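Local coordinates for serine Recombinase (PDB 3LHF), which probably binds DNA and exchanges DNA strands as a transposon-encoded serine recombinase, the chain studied being its resolvase-type catalytic domain, at residues 5-10 / 72-77; 35-40 / 51-56; 57-62 / 87-92; 66-71 / 93-98. The protein carries 1 engineered substitution. All coordinates share one frame; numbering follows the deposited sequence.

Contact 1. Residues 5-10 / 72-77; sequences ILYARV and DRLVRF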
# COMPACT_ATOMS: atom_id res chain seq x y z
N ILE D 5 7.76 -20.05 1.85
CA ILE D 5 6.88 -19.92 0.71
C ILE D 5 7.51 -19.22 -0.47
O ILE D 5 8.12 -18.18 -0.34
CB ILE D 5 5.62 -19.18 1.09
CG1 ILE D 5 5.13 -19.63 2.46
CG2 ILE D 5 4.58 -19.35 0.03
CD1 ILE D 5 4.53 -20.97 2.49
N LEU D 6 7.33 -19.81 -1.62
CA LEU D 6 7.66 -19.19 -2.86
C LEU D 6 6.41 -18.50 -3.38
O LEU D 6 5.45 -19.15 -3.70
CB LEU D 6 8.12 -20.27 -3.83
CG LEU D 6 9.38 -21.09 -3.55
CD1 LEU D 6 9.69 -21.95 -4.70
CD2 LEU D 6 10.54 -20.23 -3.27
N TYR D 7 6.42 -17.18 -3.44
CA TYR D 7 5.28 -16.43 -3.94
C TYR D 7 5.56 -15.74 -5.24
O TYR D 7 6.48 -14.98 -5.34
CB TYR D 7 4.78 -15.38 -2.94
CG TYR D 7 3.66 -14.57 -3.53
CD1 TYR D 7 3.91 -13.48 -4.32
CD2 TYR D 7 2.34 -14.92 -3.32
CE1 TYR D 7 2.92 -12.76 -4.87
CE2 TYR D 7 1.34 -14.20 -3.86
CZ TYR D 7 1.63 -13.12 -4.64
OH TYR D 7 0.64 -12.38 -5.19
N ALA D 8 4.75 -16.00 -6.23
CA ALA D 8 4.98 -15.50 -7.55
C ALA D 8 3.74 -14.90 -8.16
O ALA D 8 2.66 -15.37 -7.93
CB ALA D 8 5.52 -16.58 -8.40
N ARG D 9 3.91 -13.84 -8.93
CA ARG D 9 2.83 -13.18 -9.60
C ARG D 9 3.28 -12.59 -10.92
O ARG D 9 4.39 -12.17 -11.05
CB ARG D 9 2.29 -12.07 -8.72
CG ARG D 9 1.08 -11.42 -9.24
CD ARG D 9 0.87 -10.10 -8.59
NE ARG D 9 2.09 -9.31 -8.56
CZ ARG D 9 2.47 -8.45 -9.49
NH1 ARG D 9 1.75 -8.25 -10.56
NH2 ARG D 9 3.59 -7.80 -9.35
N VAL D 10 2.39 -12.56 -11.89
CA VAL D 10 2.57 -11.78 -13.08
C VAL D 10 1.29 -11.07 -13.32
O VAL D 10 0.25 -11.50 -12.89
CB VAL D 10 2.92 -12.59 -14.31
CG1 VAL D 10 4.15 -13.40 -14.11
CG2 VAL D 10 1.78 -13.43 -14.74
N ASP D 72 8.41 -6.31 -6.07
CA ASP D 72 7.36 -5.90 -6.96
C ASP D 72 6.27 -6.93 -6.87
O ASP D 72 5.10 -6.64 -6.90
CB ASP D 72 7.94 -5.99 -8.36
CG ASP D 72 7.32 -5.04 -9.33
OD1 ASP D 72 6.16 -5.18 -9.66
OD2 ASP D 72 8.03 -4.18 -9.83
N ARG D 73 6.69 -8.16 -6.78
CA ARG D 73 5.76 -9.23 -6.87
C ARG D 73 4.78 -9.10 -5.74
O ARG D 73 3.62 -9.30 -5.95
CB ARG D 73 6.50 -10.55 -6.79
CG ARG D 73 6.96 -11.10 -8.11
CD ARG D 73 7.38 -10.05 -9.02
NE ARG D 73 6.57 -10.00 -10.20
CZ ARG D 73 6.35 -8.90 -10.90
NH1 ARG D 73 6.91 -7.78 -10.55
NH2 ARG D 73 5.59 -8.94 -11.97
N LEU D 74 5.23 -8.78 -4.53
CA LEU D 74 4.27 -8.64 -3.47
C LEU D 74 3.32 -7.45 -3.52
O LEU D 74 2.14 -7.65 -3.52
CB LEU D 74 4.99 -8.61 -2.14
CG LEU D 74 5.48 -9.94 -1.63
CD1 LEU D 74 6.28 -9.72 -0.40
CD2 LEU D 74 4.33 -10.86 -1.37
N VAL D 75 3.85 -6.24 -3.53
CA VAL D 75 3.01 -5.05 -3.66
C VAL D 75 3.73 -3.88 -4.30
O VAL D 75 4.94 -3.81 -4.25
CB VAL D 75 2.54 -4.56 -2.32
CG1 VAL D 75 1.28 -5.24 -1.91
CG2 VAL D 75 3.61 -4.74 -1.29
N ARG D 76 3.01 -2.99 -4.94
CA ARG D 76 3.54 -1.68 -5.26
C ARG D 76 3.77 -0.77 -4.07
O ARG D 76 4.78 -0.14 -3.98
CB ARG D 76 2.72 -0.96 -6.31
CG ARG D 76 3.40 0.25 -6.87
CD ARG D 76 4.09 -0.04 -8.13
NE ARG D 76 5.52 -0.12 -7.98
CZ ARG D 76 6.28 -0.95 -8.66
NH1 ARG D 76 5.74 -1.76 -9.54
NH2 ARG D 76 7.57 -0.96 -8.47
N PHE D 77 2.79 -0.70 -3.19
CA PHE D 77 2.82 0.17 -2.02
C PHE D 77 2.67 -0.58 -0.73
O PHE D 77 2.11 -1.63 -0.70
CB PHE D 77 1.68 1.16 -2.07
CG PHE D 77 1.67 2.01 -3.28
CD1 PHE D 77 2.69 2.89 -3.52
CD2 PHE D 77 0.65 1.94 -4.16
CE1 PHE D 77 2.68 3.65 -4.61
CE2 PHE D 77 0.65 2.70 -5.25
CZ PHE D 77 1.66 3.56 -5.47

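Contact 2. Residues 35-40 / 51-56; sequences QVITDI and FLKLLR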
# COMPACT_ATOMS: atom_id res chain seq x y z
N GLN D 35 6.00 -24.69 -0.09
CA GLN D 35 4.78 -24.47 -0.83
C GLN D 35 4.99 -23.46 -1.93
O GLN D 35 5.85 -22.63 -1.83
CB GLN D 35 3.71 -23.98 0.12
CG GLN D 35 2.72 -25.03 0.51
CD GLN D 35 1.88 -24.65 1.71
OE1 GLN D 35 1.12 -23.70 1.67
NE2 GLN D 35 2.02 -25.40 2.78
N VAL D 36 4.20 -23.55 -2.99
CA VAL D 36 4.29 -22.56 -4.06
C VAL D 36 2.98 -21.82 -4.27
O VAL D 36 1.97 -22.42 -4.54
CB VAL D 36 4.77 -23.19 -5.37
CG1 VAL D 36 5.16 -22.16 -6.33
CG2 VAL D 36 5.91 -24.07 -5.12
N ILE D 37 3.00 -20.50 -4.15
CA ILE D 37 1.81 -19.69 -4.36
C ILE D 37 1.99 -18.66 -5.46
O ILE D 37 2.94 -17.94 -5.47
CB ILE D 37 1.38 -18.95 -3.08
CG1 ILE D 37 1.03 -19.93 -1.99
CG2 ILE D 37 0.20 -18.08 -3.37
CD1 ILE D 37 0.60 -19.28 -0.72
N THR D 38 1.05 -18.62 -6.37
CA THR D 38 1.11 -17.75 -7.50
C THR D 38 -0.19 -16.99 -7.69
O THR D 38 -1.23 -17.45 -7.30
CB THR D 38 1.42 -18.51 -8.77
OG1 THR D 38 0.22 -19.10 -9.26
CG2 THR D 38 2.38 -19.58 -8.50
N ASP D 39 -0.10 -15.82 -8.28
CA ASP D 39 -1.27 -15.03 -8.53
C ASP D 39 -1.22 -14.47 -9.92
O ASP D 39 -0.17 -14.27 -10.47
CB ASP D 39 -1.33 -13.87 -7.55
CG ASP D 39 -2.20 -14.16 -6.38
OD1 ASP D 39 -3.38 -14.34 -6.57
OD2 ASP D 39 -1.71 -14.19 -5.26
N ILE D 40 -2.38 -14.23 -10.48
CA ILE D 40 -2.47 -13.43 -11.67
C ILE D 40 -3.27 -12.21 -11.32
O ILE D 40 -4.36 -12.29 -10.80
CB ILE D 40 -3.07 -14.18 -12.84
CG1 ILE D 40 -2.04 -15.12 -13.41
CG2 ILE D 40 -3.43 -13.25 -13.91
CD1 ILE D 40 -2.43 -16.51 -13.35
N PHE D 51 -2.34 -13.99 -2.72
CA PHE D 51 -1.77 -13.05 -1.79
C PHE D 51 -2.45 -13.10 -0.43
O PHE D 51 -1.80 -13.19 0.59
CB PHE D 51 -1.90 -11.67 -2.41
CG PHE D 51 -1.39 -10.59 -1.57
CD1 PHE D 51 -0.05 -10.36 -1.50
CD2 PHE D 51 -2.23 -9.81 -0.87
CE1 PHE D 51 0.42 -9.39 -0.74
CE2 PHE D 51 -1.77 -8.84 -0.11
CZ PHE D 51 -0.44 -8.62 -0.04
N LEU D 52 -3.76 -13.05 -0.42
CA LEU D 52 -4.53 -13.02 0.82
C LEU D 52 -4.35 -14.30 1.62
O LEU D 52 -4.30 -14.27 2.84
CB LEU D 52 -6.01 -12.76 0.54
CG LEU D 52 -6.39 -11.33 0.16
CD1 LEU D 52 -7.64 -11.30 -0.63
CD2 LEU D 52 -6.49 -10.46 1.33
N LYS D 53 -4.26 -15.40 0.92
CA LYS D 53 -3.98 -16.65 1.54
C LYS D 53 -2.63 -16.66 2.21
O LYS D 53 -2.51 -17.07 3.32
CB LYS D 53 -4.02 -17.75 0.49
CG LYS D 53 -4.02 -19.13 1.02
CD LYS D 53 -2.80 -19.87 0.61
CE LYS D 53 -3.12 -21.23 0.03
NZ LYS D 53 -1.91 -22.05 -0.08
N LEU D 54 -1.62 -16.20 1.51
CA LEU D 54 -0.31 -16.13 2.09
C LEU D 54 -0.31 -15.20 3.27
O LEU D 54 0.18 -15.51 4.30
CB LEU D 54 0.66 -15.57 1.06
CG LEU D 54 2.03 -15.08 1.49
CD1 LEU D 54 2.76 -16.09 2.27
CD2 LEU D 54 2.84 -14.69 0.32
N LEU D 55 -0.90 -14.04 3.10
CA LEU D 55 -0.93 -13.07 4.14
C LEU D 55 -1.65 -13.69 5.29
O LEU D 55 -1.22 -13.59 6.41
CB LEU D 55 -1.68 -11.84 3.67
CG LEU D 55 -1.53 -10.52 4.40
CD1 LEU D 55 -2.67 -10.30 5.30
CD2 LEU D 55 -0.25 -10.39 5.15
N ARG D 56 -2.74 -14.37 4.99
CA ARG D 56 -3.57 -14.98 6.00
C ARG D 56 -2.74 -15.99 6.76
O ARG D 56 -2.79 -16.05 7.96
CB ARG D 56 -4.78 -15.64 5.35
CG ARG D 56 -6.09 -15.06 5.75
CD ARG D 56 -7.05 -14.98 4.60
NE ARG D 56 -7.82 -13.75 4.65
CZ ARG D 56 -8.76 -13.39 3.79
NH1 ARG D 56 -9.09 -14.17 2.80
NH2 ARG D 56 -9.37 -12.25 3.94

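Contact 3. Residues 57-62 / 87-92; sequences MILNNE and KAHGCE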
# COMPACT_ATOMS: atom_id res chain seq x y z
N MET D 57 -1.94 -16.75 6.05
CA MET D 57 -1.08 -17.71 6.70
C MET D 57 -0.09 -17.03 7.63
O MET D 57 0.16 -17.50 8.72
CB MET D 57 -0.34 -18.54 5.66
CG MET D 57 -1.17 -19.61 5.00
SD MET D 57 -0.36 -20.54 3.72
CE MET D 57 0.62 -21.65 4.64
N ILE D 58 0.49 -15.92 7.21
CA ILE D 58 1.50 -15.28 8.01
C ILE D 58 0.91 -14.83 9.33
O ILE D 58 1.55 -14.87 10.35
CB ILE D 58 2.17 -14.13 7.29
CG1 ILE D 58 2.88 -14.65 6.05
CG2 ILE D 58 3.16 -13.46 8.19
CD1 ILE D 58 4.16 -13.96 5.73
N LEU D 59 -0.33 -14.42 9.29
CA LEU D 59 -1.01 -13.97 10.48
C LEU D 59 -1.29 -15.12 11.41
O LEU D 59 -1.67 -14.92 12.54
CB LEU D 59 -2.29 -13.25 10.12
CG LEU D 59 -2.15 -11.93 9.38
CD1 LEU D 59 -3.20 -11.80 8.36
CD2 LEU D 59 -2.20 -10.79 10.33
N ASN D 60 -1.11 -16.34 10.92
CA ASN D 60 -1.38 -17.54 11.70
C ASN D 60 -0.17 -18.28 12.22
O ASN D 60 -0.28 -19.40 12.66
CB ASN D 60 -2.25 -18.50 10.94
CG ASN D 60 -3.09 -19.35 11.84
OD1 ASN D 60 -3.99 -18.86 12.50
ND2 ASN D 60 -2.79 -20.61 11.89
N ASN D 61 0.98 -17.66 12.12
CA ASN D 61 2.24 -18.26 12.52
C ASN D 61 2.60 -19.57 11.86
O ASN D 61 3.04 -20.49 12.53
CB ASN D 61 2.34 -18.34 14.03
CG ASN D 61 2.30 -16.98 14.67
OD1 ASN D 61 3.30 -16.29 14.74
ND2 ASN D 61 1.14 -16.59 15.11
N GLU D 62 2.44 -19.63 10.55
CA GLU D 62 2.86 -20.78 9.77
C GLU D 62 4.04 -20.54 8.85
O GLU D 62 4.49 -21.45 8.18
CB GLU D 62 1.70 -21.33 8.96
CG GLU D 62 0.49 -21.64 9.72
CD GLU D 62 -0.70 -21.74 8.86
OE1 GLU D 62 -0.72 -22.58 7.99
OE2 GLU D 62 -1.62 -20.95 9.05
N LYS D 87 7.66 -9.17 10.93
CA LYS D 87 8.50 -9.15 12.10
C LYS D 87 7.70 -9.58 13.31
O LYS D 87 8.24 -10.10 14.26
CB LYS D 87 9.08 -7.76 12.33
CG LYS D 87 8.12 -6.79 12.93
CD LYS D 87 8.85 -5.80 13.75
CE LYS D 87 9.65 -6.48 14.83
NZ LYS D 87 8.85 -6.80 16.00
N ALA D 88 6.41 -9.31 13.28
CA ALA D 88 5.51 -9.76 14.31
C ALA D 88 5.38 -11.28 14.33
O ALA D 88 5.28 -11.88 15.37
CB ALA D 88 4.18 -9.09 14.15
N HIS D 89 5.38 -11.89 13.17
CA HIS D 89 5.04 -13.29 13.05
C HIS D 89 6.12 -14.26 12.65
O HIS D 89 5.84 -15.26 12.05
CB HIS D 89 3.85 -13.44 12.14
CG HIS D 89 2.59 -12.91 12.72
ND1 HIS D 89 1.72 -13.69 13.43
CD2 HIS D 89 2.07 -11.67 12.71
CE1 HIS D 89 0.70 -12.96 13.82
NE2 HIS D 89 0.88 -11.73 13.39
N GLY D 90 7.36 -13.94 12.96
CA GLY D 90 8.43 -14.88 12.79
C GLY D 90 8.77 -15.20 11.36
O GLY D 90 9.43 -16.16 11.10
N CYS D 91 8.30 -14.38 10.44
CA CYS D 91 8.53 -14.60 9.02
C CYS D 91 9.46 -13.58 8.42
O CYS D 91 9.57 -12.48 8.87
CB CYS D 91 7.23 -14.59 8.26
SG CYS D 91 7.47 -14.99 6.56
N GLU D 92 10.12 -13.99 7.36
CA GLU D 92 11.14 -13.21 6.73
C GLU D 92 10.82 -13.06 5.25
O GLU D 92 10.37 -13.99 4.61
CB GLU D 92 12.48 -13.88 6.97
CG GLU D 92 13.53 -13.76 5.93
CD GLU D 92 14.59 -14.81 6.09
OE1 GLU D 92 14.36 -15.77 6.82
OE2 GLU D 92 15.64 -14.69 5.47
O HOH W 1 4.02 -16.28 10.50

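Contact 4. Residues 66-71 / 93-98; sequences VVVAYP and IVVINQ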
# COMPACT_ATOMS: atom_id res chain seq x y z
N VAL D 66 9.08 -16.04 3.39
CA VAL D 66 8.49 -15.89 2.08
C VAL D 66 9.56 -15.44 1.14
O VAL D 66 10.27 -14.53 1.44
CB VAL D 66 7.43 -14.84 2.03
CG1 VAL D 66 6.80 -14.82 0.68
CG2 VAL D 66 6.41 -15.04 3.10
N VAL D 67 9.64 -16.06 -0.01
CA VAL D 67 10.59 -15.67 -1.01
C VAL D 67 9.95 -15.23 -2.33
O VAL D 67 9.17 -15.95 -2.90
CB VAL D 67 11.50 -16.81 -1.28
CG1 VAL D 67 12.62 -16.38 -2.12
CG2 VAL D 67 11.95 -17.40 0.01
N VAL D 68 10.31 -14.05 -2.80
CA VAL D 68 9.84 -13.53 -4.07
C VAL D 68 10.97 -13.05 -4.94
O VAL D 68 12.02 -12.74 -4.46
CB VAL D 68 8.91 -12.38 -3.89
CG1 VAL D 68 7.72 -12.83 -3.15
CG2 VAL D 68 9.61 -11.26 -3.18
N ALA D 69 10.78 -13.08 -6.24
CA ALA D 69 11.78 -12.64 -7.21
C ALA D 69 12.14 -11.14 -7.21
O ALA D 69 13.26 -10.79 -7.41
CB ALA D 69 11.41 -13.10 -8.58
N TYR D 70 11.14 -10.30 -7.01
CA TYR D 70 11.28 -8.88 -6.84
C TYR D 70 10.32 -8.47 -5.74
O TYR D 70 9.35 -9.14 -5.49
CB TYR D 70 10.91 -8.12 -8.10
CG TYR D 70 11.54 -8.57 -9.38
CD1 TYR D 70 12.87 -8.34 -9.65
CD2 TYR D 70 10.80 -9.19 -10.34
CE1 TYR D 70 13.43 -8.74 -10.81
CE2 TYR D 70 11.35 -9.59 -11.49
CZ TYR D 70 12.66 -9.37 -11.73
OH TYR D 70 13.19 -9.79 -12.91
N PRO D 71 10.56 -7.34 -5.10
CA PRO D 71 9.63 -6.85 -4.10
C PRO D 71 8.32 -6.49 -4.77
O PRO D 71 7.28 -6.43 -4.16
CB PRO D 71 10.33 -5.63 -3.56
CG PRO D 71 11.70 -5.91 -3.77
CD PRO D 71 11.81 -6.60 -5.05
N ILE D 93 11.03 -11.87 4.72
CA ILE D 93 10.83 -11.69 3.31
C ILE D 93 12.15 -11.62 2.62
O ILE D 93 12.90 -10.70 2.79
CB ILE D 93 10.08 -10.42 3.00
CG1 ILE D 93 8.81 -10.36 3.82
CG2 ILE D 93 9.73 -10.37 1.55
CD1 ILE D 93 7.86 -9.37 3.35
N VAL D 94 12.41 -12.64 1.83
CA VAL D 94 13.61 -12.74 1.05
C VAL D 94 13.27 -12.36 -0.38
O VAL D 94 12.31 -12.82 -0.94
CB VAL D 94 14.17 -14.14 1.15
CG1 VAL D 94 15.27 -14.34 0.24
CG2 VAL D 94 14.60 -14.38 2.52
N VAL D 95 14.06 -11.46 -0.93
CA VAL D 95 13.84 -10.91 -2.25
C VAL D 95 15.05 -11.21 -3.12
O VAL D 95 16.10 -10.71 -2.88
CB VAL D 95 13.68 -9.39 -2.18
CG1 VAL D 95 13.62 -8.81 -3.54
CG2 VAL D 95 12.47 -9.01 -1.42
N ILE D 96 14.89 -12.03 -4.14
CA ILE D 96 16.05 -12.46 -4.87
C ILE D 96 16.59 -11.48 -5.91
O ILE D 96 17.70 -11.58 -6.30
CB ILE D 96 15.95 -13.91 -5.42
CG1 ILE D 96 14.75 -14.11 -6.31
CG2 ILE D 96 15.86 -14.94 -4.29
CD1 ILE D 96 14.38 -15.55 -6.42
N ASN D 97 15.80 -10.50 -6.31
CA ASN D 97 16.30 -9.45 -7.17
C ASN D 97 15.84 -8.13 -6.67
O ASN D 97 14.68 -7.82 -6.72
CB ASN D 97 15.87 -9.64 -8.61
CG ASN D 97 16.46 -10.85 -9.23
OD1 ASN D 97 17.55 -11.25 -8.92
ND2 ASN D 97 15.72 -11.46 -10.10
N GLN D 98 16.76 -7.35 -6.16
CA GLN D 98 16.43 -6.12 -5.49
C GLN D 98 16.25 -4.94 -6.44
O GLN D 98 17.03 -4.02 -6.43
CB GLN D 98 17.51 -5.84 -4.47
CG GLN D 98 17.05 -5.11 -3.27
CD GLN D 98 16.48 -6.00 -2.22
OE1 GLN D 98 17.13 -6.91 -1.75
NE2 GLN D 98 15.26 -5.73 -1.85

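Contact 1. Residues 5-10 / 72-77
This contact belongs to the arginine cluster of the resolvase-type catalytic domain, where R9 of strand 3-10 meets R73 of the D-R-L-x-R sequence. In serine recombinases such arginines surround the nucleophilic serine, and the cluster is consistent with that active site. The two arginines bond reciprocally, each NE to the other's carbonyl. R9 NE reaches R73 O at 3.0 Å, in the carbonyl plane and on a lone pair, while R73 NE meets R9 O at 3.2 Å. A bend in the R9 chain (chi3 47°) turns NH2 above the carbonyl plane of D72, where it binds D72 O at 3.1 Å. The same NH2 sits over the centre of the R73 guanidinium, 3.3 Å above its plane. D72 ties the cluster together: its OD1 pairs with R73 NH1 at 2.8 Å, and its OD2 holds R76 NH1 weakly. E104 is a further acidic partner of R73, and Q22 also bonds R9 O. Nearer the start of the strand, the Y7 hydroxyl bonds D39, while the Y7 ring presents its edge, at CE1, to R73 O and receives L74 CD2 over one face, 4.0 Å from Y7 CD1.

Contact 2. Residues 35-40 / 51-56
An outer strand of the parallel sheet meets one of the helices packed on it: I37 and D39 of 35-40 face F51, K53 and L54 of helix 49-58. The segment axes approach to 8.9 Å and run 140° apart, so the helix returns roughly against the strand. Apolar contact is concentrated at the tip of I37. Its CG1 is anti to the carbonyl carbon (chi1 -61°) and the chain continues fully extended, which carries CD1 out to the helix. There it lies 4.1 Å from L54 CB and 3.7 Å from K53 CD. K53 crosses obliquely over this tip with its aliphatic part, its chain bent at chi2 and chi3, and its NZ ends 3.8 Å from I37 CD1. Strand 35-40, helix 49-58 and strand 63-68 form a beta-alpha-beta crossover that passes over strand 3-10, and Y7 of that intervening strand touches I37, F51 and L54. At the other end of the contact D39 turns its carboxylate to the first turn of the helix. OD1 accepts a hydrogen bond from G50 N, and OD2, which bonds the Y7 hydroxyl, comes within 2.6 Å of F51 N. An alanine in place of D39 would probably leave the G50 amide and the Y7 hydroxyl without their carboxylate partner and weaken the tie between strand and helix start. The F51 ring points away from the strand, makes a cation-pi contact with R48 and packs on I81 of the second subunit, while R56 forms a salt bridge with E84 of that subunit.

Contact 3. Residues 57-62 / 87-92
The H89 imidazole overlaps the backbone at the end of helix 49-58, one face lying over L59 CA. That carbon is 4.0 Å from the ring centroid and 15° off the ring normal, a CH-pi contact offset toward the rim. H89 CG lies anti to the carbonyl carbon (chi1 -69°), which sets the ring beside the I58–N61 type I turn, with CE1 3.3 Å from L59 O. At its edge, ND1 gives a weak hydrogen bond to N61 OD1 over 3.3 Å, the amide and ring planes standing 40° apart. A water links the two backbones as well, 2.8 Å from I58 O and 2.6 Å from H89 O. The contact thus joins two helix-to-strand loops of the alpha/beta resolvase domain, the one leading into strand 63-68 and the one leading into strand 92-95. H89 NE2 is hydrogen-bonded to H89 NE2 of the second subunit, and L59 packs on A88 of that subunit, which places this pair of loops at the dimer interface. Deeper in, I58 CD1 touches C91 SG at 3.6 Å, tip to tip, in a buried apolar patch that V63, V66 and C86 complete.

Contact 4. Residues 66-71 / 93-98
V67 and V94 lie side by side on one face of the sheet, pointing the same way, their CG1 atoms 4.1 Å apart. On the other face V68 CG2 meets V95 CG2 at 4.0 Å, and P71 crosses V95 at about a right angle. There P71 CD stands 3.2 Å from V95 CG1, tighter than usual and so doubtful in detail. Beyond the strand ends, I96 CG1 takes the crowded position between the backbone N and carbonyl carbon (chi1 58°) and packs over A69. Y25 and L26 of helix 16-29 also touch I96, while F79 of helix 79-88 touches P71 and I93. The backbones are joined by a parallel ladder: V94 N to V66 O at 2.9 Å, V68 N to V94 O at 3.0 Å and I96 N to V68 O at 3.0 Å. A weak bond from N97 N to A69 O, 2.8 Å, prolongs it past the strands. At this polar edge the Y70 ring leans on N97, its CE1 3.4 Å from N97 CB. An alanine at Y70 lacks the ring, and would probably open a gap beside N97 CB and cost K101 a packing partner. Two adjacent parallel strands, 63-68 and 92-95, linked through helices 71-74 and 79-88, are a classical beta-alpha-beta crossover, here closing one side of the resolvase sheet.

In the fold
Strand 3-10, central to contact 1, is flanked in the sheet by the strands of contacts 2 and 4. Contact 2 lies about 9 Å from contact 1 between centres, and A8 N probably bonds I37 O at 2.8 Å; contact 4 lies about 8 Å away on the other side, where Y7 N probably bonds V67 O at 3.1 Å. The probable active site at contact 1 sits at the C-terminal end of an inner strand of the sheet. Contact 3 is remote from it, about 17 Å between centres, and lies at the subunit interface. It meets contact 4 through I58 CD1, 3.6 Å from V66 CG2, and shares helix 49-58 with contact 2. Contacts 1, 2 and 3 all reach the second subunit.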